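Local structure of quinoline 2-oxidoreductase large subunit (Pseudomonas putida, 1T3Q) at residues A155-N158 and G163-V166; A292-Q297 and V695-F700; R388-L393 and F398-R403. The protein is the molybdenum-bearing large subunit of quinoline 2-oxidoreductase, a molybdenum hydroxylase of the xanthine dehydrogenase family that probably oxidises quinoline at its ring carbon 2. All coordinates share one frame; numbering follows the deposited sequence.

The three contacts follow one another by their first segments: contact 1 closes before contact 2 opens, and contact 3 falls within the span of chain that contact 2 brings together. Contacts 1 and 2 lie on the same side of the chain's centre, centres about 17 Å apart, whereas contact 3 lies about 41 Å from contact 1 and about 35 Å from contact 2, centre to centre. One mixed sheet relates them: strand 165-170 starts in contact 1, strand 298-306 follows the first segment of contact 2, and the latter packs against the helix of contact 3. Contact 2 alone joins two cofactor-binding family regions, far apart in sequence; contacts 1 and 3 are local turns.

Contact 1 of 3, residues A155-N158 and G163-V166; sequences ARAN and GNVV
Arg156 and Asn164 bring the two backbones closest, their CA atoms 6.0 Å apart, where the loop after helix 147-152 turns back beside the residues leading into strand 165-170. The Asn164 carboxamide bridges the approach through both of its polar atoms. Its ND2 donates to Ala155 O at 3.0 Å in a nearly straight bond (168°) that lies in the acceptor's carbonyl plane and in the amide's own plane. Its OD1 accepts from Ala157 N at 2.9 Å, with the donor tilted 23° from the carbonyl plane. Because CG stands anti to its own carbonyl carbon (chi1 -62°), the amide reaches across to the peptides on both sides of Arg156. Water 1 lies 2.6 Å from Asn164 OD1, to which it may donate, and accepts from Asn158 N at 2.8 Å. The Arg156 side chain crosses that of Asn164 at a slant, its CG 3.7 Å from Asn164 OD1, and then bends at chi3. This lays the guanidinium over the backbone at Gly163, whose N sits 3.3 Å above the middle of one face; the guanidinium and the Asn164 amide planes are almost perpendicular. Arg156 NH2 is hydrogen-bonded to Leu161 O in the intervening turn. A second acceptor for Asn164 ND2, Ala150 O, comes from helix 147-152. Gly163 has a positive phi, at which a CB would press on the carbonyl O of the residue before it. A buried asparagine thus stands in for a peptide group, satisfying backbone polar atoms of an irregular loop and thereby fixing the rotation of its own amide.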
# COMPACT_ATOMS: atom_id res chain seq x y z
N ALA B 155 1.10 -26.74 44.28
CA ALA B 155 0.51 -26.38 43.00
C ALA B 155 1.55 -26.21 41.89
O ALA B 155 2.68 -25.79 42.14
CB ALA B 155 -0.30 -25.10 43.14
N ARG B 156 1.15 -26.56 40.67
CA ARG B 156 2.01 -26.45 39.50
C ARG B 156 1.37 -25.43 38.56
O ARG B 156 0.22 -25.59 38.15
CB ARG B 156 2.15 -27.81 38.81
CG ARG B 156 3.19 -27.84 37.69
CD ARG B 156 3.44 -29.25 37.16
NE ARG B 156 3.96 -30.15 38.19
CZ ARG B 156 4.47 -31.36 37.96
NH1 ARG B 156 4.91 -32.09 38.97
NH2 ARG B 156 4.54 -31.83 36.72
N ALA B 157 2.11 -24.38 38.21
CA ALA B 157 1.60 -23.32 37.34
C ALA B 157 1.21 -23.80 35.94
O ALA B 157 0.12 -23.50 35.45
CB ALA B 157 2.63 -22.19 37.22
N ASN B 158 2.12 -24.54 35.31
CA ASN B 158 1.90 -25.04 33.96
C ASN B 158 1.98 -26.56 33.98
O ASN B 158 3.06 -27.13 34.11
CB ASN B 158 2.97 -24.43 33.04
CG ASN B 158 2.74 -24.75 31.58
OD1 ASN B 158 3.04 -23.93 30.70
ND2 ASN B 158 2.24 -25.94 31.30
N GLY B 163 7.30 -29.71 37.30
CA GLY B 163 7.65 -28.81 38.38
C GLY B 163 7.59 -27.37 37.89
O GLY B 163 7.39 -27.13 36.70
N ASN B 164 7.78 -26.42 38.79
CA ASN B 164 7.72 -25.01 38.42
C ASN B 164 9.06 -24.38 38.04
O ASN B 164 9.09 -23.23 37.61
CB ASN B 164 7.07 -24.20 39.54
CG ASN B 164 5.64 -24.63 39.80
OD1 ASN B 164 4.85 -24.79 38.88
ND2 ASN B 164 5.30 -24.80 41.08
N VAL B 165 10.16 -25.11 38.21
CA VAL B 165 11.45 -24.56 37.87
C VAL B 165 11.71 -24.70 36.37
O VAL B 165 12.06 -25.77 35.88
CB VAL B 165 12.59 -25.23 38.66
CG1 VAL B 165 13.93 -24.60 38.27
CG2 VAL B 165 12.34 -25.06 40.16
N VAL B 166 11.52 -23.60 35.64
CA VAL B 166 11.73 -23.59 34.20
C VAL B 166 13.21 -23.69 33.86
O VAL B 166 13.59 -24.35 32.89
CB VAL B 166 11.15 -22.29 33.58
CG1 VAL B 166 11.57 -22.17 32.12
CG2 VAL B 166 9.63 -22.32 33.69
O HOH W 1 4.67 -25.21 36.35

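Contact 2 of 3, residues A292-Q297 and V695-F700; sequences ATHAKQ and VIYDDF
Two loops from the two molybdopterin cofactor-binding family regions meet here, one after helix 285-291 and carrying His294, the other after helix 672-692 and carrying Val695 and Tyr697. His294 is the shared element, its imidazole touched on a face by the valine and at its rim by the tyrosine. Val695 CG1 stands over the ring in a CH-pi contact, 3.5 Å from the centroid of the His294 imidazole and 16° off its normal. It leans toward the rim, coming within 3.4 Å of His294 NE2. The second methyl, Val695 CG2, reaches the other ring nitrogen, with 3.9 Å between it and His294 ND1. The Val695 side chain crosses that of His294 at about a right angle, and its first torsion sets CG1 anti to the backbone N, pointing this methyl at the imidazole. Tyr697 approaches His294 from the opposite direction. The two rings meet rim to rim with their planes at 66°, neither lying over the other. Tyr697 CE1 comes within 3.6 Å of His294 CD2, and His294 NE2 gives a weak, bent hydrogen bond to Tyr697 OH (3.3 Å, 129°). The phenol oxygen has a stronger partner in the backbone N of Cys365, so the tyrosine joins the histidine to a third part of the chain. The His294 side chain lies about 13 Å from the bound dioxosulfidomolybdenum ion, too far to belong to its first shell. His294 also packs on Arg195, whose backbone is hydrogen-bonded to Val695. The first loop runs on into strand 298-306, the second eventually leads to strand 722-726, and Ile696 between the two contact residues packs on Ile257 of the medium subunit.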
# COMPACT_ATOMS: atom_id res chain seq x y z
N ALA B 292 0.16 -8.68 27.56
CA ALA B 292 1.42 -8.47 26.86
C ALA B 292 2.41 -9.24 27.73
O ALA B 292 2.19 -10.41 28.04
CB ALA B 292 1.77 -7.00 26.81
N THR B 293 3.49 -8.59 28.14
CA THR B 293 4.46 -9.23 29.03
C THR B 293 4.75 -8.21 30.12
O THR B 293 4.46 -7.02 29.95
CB THR B 293 5.79 -9.56 28.31
OG1 THR B 293 6.27 -8.40 27.62
CG2 THR B 293 5.60 -10.69 27.31
N HIS B 294 5.28 -8.68 31.24
CA HIS B 294 5.67 -7.79 32.33
C HIS B 294 7.16 -8.06 32.42
O HIS B 294 7.65 -8.99 31.78
CB HIS B 294 5.02 -8.15 33.67
CG HIS B 294 3.52 -8.06 33.66
ND1 HIS B 294 2.84 -7.05 33.02
CD2 HIS B 294 2.58 -8.85 34.23
CE1 HIS B 294 1.54 -7.22 33.20
NE2 HIS B 294 1.36 -8.31 33.93
N ALA B 295 7.87 -7.28 33.21
CA ALA B 295 9.30 -7.49 33.32
C ALA B 295 9.86 -7.04 34.65
O ALA B 295 9.15 -6.46 35.47
CB ALA B 295 10.01 -6.75 32.19
N LYS B 296 11.15 -7.33 34.84
CA LYS B 296 11.92 -6.93 36.01
C LYS B 296 11.66 -7.63 37.33
O LYS B 296 12.31 -7.30 38.33
CB LYS B 296 11.78 -5.42 36.22
CG LYS B 296 12.03 -4.59 34.97
CD LYS B 296 13.49 -4.65 34.53
CE LYS B 296 13.71 -3.87 33.23
NZ LYS B 296 15.14 -3.80 32.83
N GLN B 297 10.75 -8.59 37.38
CA GLN B 297 10.48 -9.22 38.66
C GLN B 297 11.42 -10.34 39.07
O GLN B 297 11.18 -11.51 38.80
CB GLN B 297 9.03 -9.72 38.75
CG GLN B 297 8.70 -10.22 40.16
CD GLN B 297 7.22 -10.50 40.39
OE1 GLN B 297 6.51 -10.95 39.49
NE2 GLN B 297 6.76 -10.25 41.61
N VAL B 695 3.26 -3.40 38.53
CA VAL B 695 2.14 -4.18 38.04
C VAL B 695 1.93 -5.12 39.23
O VAL B 695 2.86 -5.81 39.65
CB VAL B 695 2.53 -4.99 36.78
CG1 VAL B 695 1.51 -6.11 36.54
CG2 VAL B 695 2.58 -4.06 35.58
N ILE B 696 0.72 -5.12 39.79
CA ILE B 696 0.47 -5.93 40.97
C ILE B 696 -0.54 -7.06 40.83
O ILE B 696 -1.66 -6.86 40.37
CB ILE B 696 0.01 -5.04 42.14
CG1 ILE B 696 1.03 -3.93 42.39
CG2 ILE B 696 -0.18 -5.88 43.41
CD1 ILE B 696 0.60 -2.93 43.44
N TYR B 697 -0.12 -8.25 41.24
CA TYR B 697 -0.98 -9.43 41.26
C TYR B 697 -1.24 -9.68 42.74
O TYR B 697 -0.30 -9.66 43.54
CB TYR B 697 -0.28 -10.66 40.66
CG TYR B 697 -0.25 -10.73 39.15
CD1 TYR B 697 0.84 -10.24 38.43
CD2 TYR B 697 -1.30 -11.32 38.45
CE1 TYR B 697 0.89 -10.35 37.04
CE2 TYR B 697 -1.26 -11.43 37.06
CZ TYR B 697 -0.17 -10.95 36.36
OH TYR B 697 -0.13 -11.06 34.99
N ASP B 698 -2.50 -9.90 43.13
CA ASP B 698 -2.79 -10.13 44.53
C ASP B 698 -2.58 -11.58 44.92
O ASP B 698 -2.13 -12.39 44.10
CB ASP B 698 -4.23 -9.71 44.88
CG ASP B 698 -5.28 -10.51 44.15
OD1 ASP B 698 -5.01 -11.66 43.73
OD2 ASP B 698 -6.41 -9.99 44.01
N ASP B 699 -2.89 -11.91 46.16
CA ASP B 699 -2.71 -13.27 46.67
C ASP B 699 -3.51 -14.35 45.95
O ASP B 699 -3.31 -15.54 46.20
CB ASP B 699 -3.03 -13.30 48.17
CG ASP B 699 -2.02 -12.52 49.00
OD1 ASP B 699 -2.29 -12.27 50.19
OD2 ASP B 699 -0.95 -12.17 48.45
N PHE B 700 -4.42 -13.95 45.07
CA PHE B 700 -5.23 -14.94 44.35
C PHE B 700 -4.88 -15.01 42.87
O PHE B 700 -5.46 -15.80 42.13
CB PHE B 700 -6.71 -14.64 44.53
CG PHE B 700 -7.13 -14.54 45.96
CD1 PHE B 700 -7.01 -13.34 46.66
CD2 PHE B 700 -7.61 -15.66 46.64
CE1 PHE B 700 -7.35 -13.25 48.00
CE2 PHE B 700 -7.95 -15.58 47.99
CZ PHE B 700 -7.82 -14.37 48.67

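Contact 3 of 3, residues R388-L393 and F398-R403; sequences RAARQL and FEIRRR
Apolar contact between Ile400 and two alanines joins the end of helix 375-393 to the short helix 397-402, and CA of Ala390 and CA of Ile400 approach to 6.0 Å. The isoleucine uses both its branches. CD1, at the end of the longer one, meets Ala389 CB at 3.8 Å and lies 3.7 Å from Ala390 N. The shorter branch brings CG2 to 3.8 Å from Ala390 CB. With CG1 anti to the backbone N (chi1 -166°) and the chain extended beyond it, CD1 reaches the helix backbone beside the alanine side chains. No hydrogen bond crosses between the two segments.

Among the two segments, the salt bridges join residues of 398-403. Glu399 serves two arginines, one through each carboxylate oxygen. Its OE2 uses the anti lone pair to accept from Arg403 NE at 2.7 Å, close to the guanidinium plane and nearly straight (160°). On the other oxygen, OE1, Arg402 NH1 makes a longer salt bridge of 3.1 Å, 33° out of the carboxylate plane. Glu399 probably offsets part of the charge of both arginines.

Around this turn between helices, Phe306 of strand 298-306 packs against Ala389 and Leu393, while helix 426-437 receives Phe398 and, through Glu434, a salt bridge from Arg402. Arg401 reaches back to Glu383 and Asp387 on helix 375-393, tying the two helices together by charge, and strand 454-467 packs against Phe398 and Arg401.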
# COMPACT_ATOMS: atom_id res chain seq x y z
N ARG B 388 26.86 0.96 50.46
CA ARG B 388 26.73 0.62 51.87
C ARG B 388 28.08 0.23 52.45
O ARG B 388 28.41 0.57 53.59
CB ARG B 388 25.75 -0.55 52.06
CG ARG B 388 25.39 -0.83 53.50
CD ARG B 388 24.43 -2.00 53.60
NE ARG B 388 23.20 -1.76 52.84
CZ ARG B 388 22.30 -2.70 52.57
NH1 ARG B 388 21.21 -2.40 51.88
NH2 ARG B 388 22.49 -3.95 52.98
N ALA B 389 28.87 -0.48 51.66
CA ALA B 389 30.20 -0.90 52.09
C ALA B 389 31.07 0.34 52.27
O ALA B 389 31.83 0.43 53.22
CB ALA B 389 30.82 -1.83 51.05
N ALA B 390 30.94 1.28 51.34
CA ALA B 390 31.71 2.51 51.41
C ALA B 390 31.41 3.25 52.70
O ALA B 390 32.32 3.62 53.44
CB ALA B 390 31.41 3.40 50.20
N ARG B 391 30.12 3.48 52.98
CA ARG B 391 29.73 4.19 54.20
C ARG B 391 30.26 3.49 55.44
O ARG B 391 30.68 4.14 56.40
CB ARG B 391 28.20 4.32 54.31
CG ARG B 391 27.60 5.43 53.46
CD ARG B 391 26.13 5.67 53.85
NE ARG B 391 25.32 4.48 53.63
CZ ARG B 391 24.83 4.11 52.45
NH1 ARG B 391 24.10 3.01 52.35
NH2 ARG B 391 25.05 4.86 51.37
N GLN B 392 30.23 2.16 55.43
CA GLN B 392 30.71 1.40 56.57
C GLN B 392 32.20 1.63 56.81
O GLN B 392 32.66 1.65 57.95
CB GLN B 392 30.44 -0.09 56.34
CG GLN B 392 31.14 -1.03 57.30
CD GLN B 392 30.80 -2.48 57.04
OE1 GLN B 392 31.61 -3.38 57.28
NE2 GLN B 392 29.58 -2.72 56.55
N LEU B 393 32.95 1.84 55.73
CA LEU B 393 34.40 2.06 55.83
C LEU B 393 34.80 3.53 55.89
O LEU B 393 35.96 3.85 56.14
CB LEU B 393 35.09 1.40 54.63
CG LEU B 393 34.95 -0.13 54.58
CD1 LEU B 393 35.50 -0.65 53.27
CD2 LEU B 393 35.69 -0.74 55.77
N PHE B 398 32.68 6.95 45.37
CA PHE B 398 33.53 7.01 44.19
C PHE B 398 34.87 6.32 44.46
O PHE B 398 35.39 5.61 43.60
CB PHE B 398 33.78 8.46 43.77
CG PHE B 398 32.52 9.23 43.55
CD1 PHE B 398 31.99 10.04 44.55
CD2 PHE B 398 31.83 9.13 42.34
CE1 PHE B 398 30.78 10.72 44.36
CE2 PHE B 398 30.63 9.81 42.14
CZ PHE B 398 30.11 10.61 43.15
N GLU B 399 35.41 6.53 45.66
CA GLU B 399 36.69 5.95 46.03
C GLU B 399 36.66 4.43 46.14
O GLU B 399 37.58 3.76 45.67
CB GLU B 399 37.17 6.56 47.36
CG GLU B 399 38.52 6.03 47.88
CD GLU B 399 39.65 6.16 46.87
OE1 GLU B 399 39.69 7.17 46.13
OE2 GLU B 399 40.52 5.27 46.83
N ILE B 400 35.62 3.87 46.75
CA ILE B 400 35.57 2.41 46.86
C ILE B 400 35.50 1.77 45.48
O ILE B 400 36.01 0.65 45.28
CB ILE B 400 34.39 1.94 47.73
CG1 ILE B 400 34.60 0.46 48.11
CG2 ILE B 400 33.06 2.12 46.99
CD1 ILE B 400 33.67 -0.04 49.20
N ARG B 401 34.90 2.46 44.52
CA ARG B 401 34.81 1.93 43.16
C ARG B 401 36.16 2.00 42.45
O ARG B 401 36.52 1.09 41.72
CB ARG B 401 33.72 2.67 42.37
CG ARG B 401 32.31 2.27 42.80
CD ARG B 401 31.23 3.08 42.10
NE ARG B 401 29.88 2.57 42.37
CZ ARG B 401 29.21 2.74 43.50
NH1 ARG B 401 29.75 3.41 44.51
NH2 ARG B 401 27.98 2.24 43.62
N ARG B 402 36.92 3.07 42.68
CA ARG B 402 38.24 3.20 42.06
C ARG B 402 39.14 2.03 42.47
O ARG B 402 39.98 1.59 41.70
CB ARG B 402 38.94 4.48 42.51
CG ARG B 402 38.29 5.76 42.05
CD ARG B 402 39.21 6.95 42.32
NE ARG B 402 38.55 8.19 41.96
CZ ARG B 402 37.89 8.97 42.82
NH1 ARG B 402 37.81 8.63 44.10
NH2 ARG B 402 37.29 10.06 42.38
N ARG B 403 38.94 1.55 43.69
CA ARG B 403 39.76 0.45 44.21
C ARG B 403 39.35 -0.94 43.73
O ARG B 403 40.04 -1.92 44.02
CB ARG B 403 39.73 0.48 45.75
CG ARG B 403 40.20 1.80 46.33
CD ARG B 403 40.15 1.81 47.84
NE ARG B 403 40.60 3.08 48.38
CZ ARG B 403 40.81 3.32 49.67
NH1 ARG B 403 41.22 4.51 50.06
NH2 ARG B 403 40.60 2.36 50.56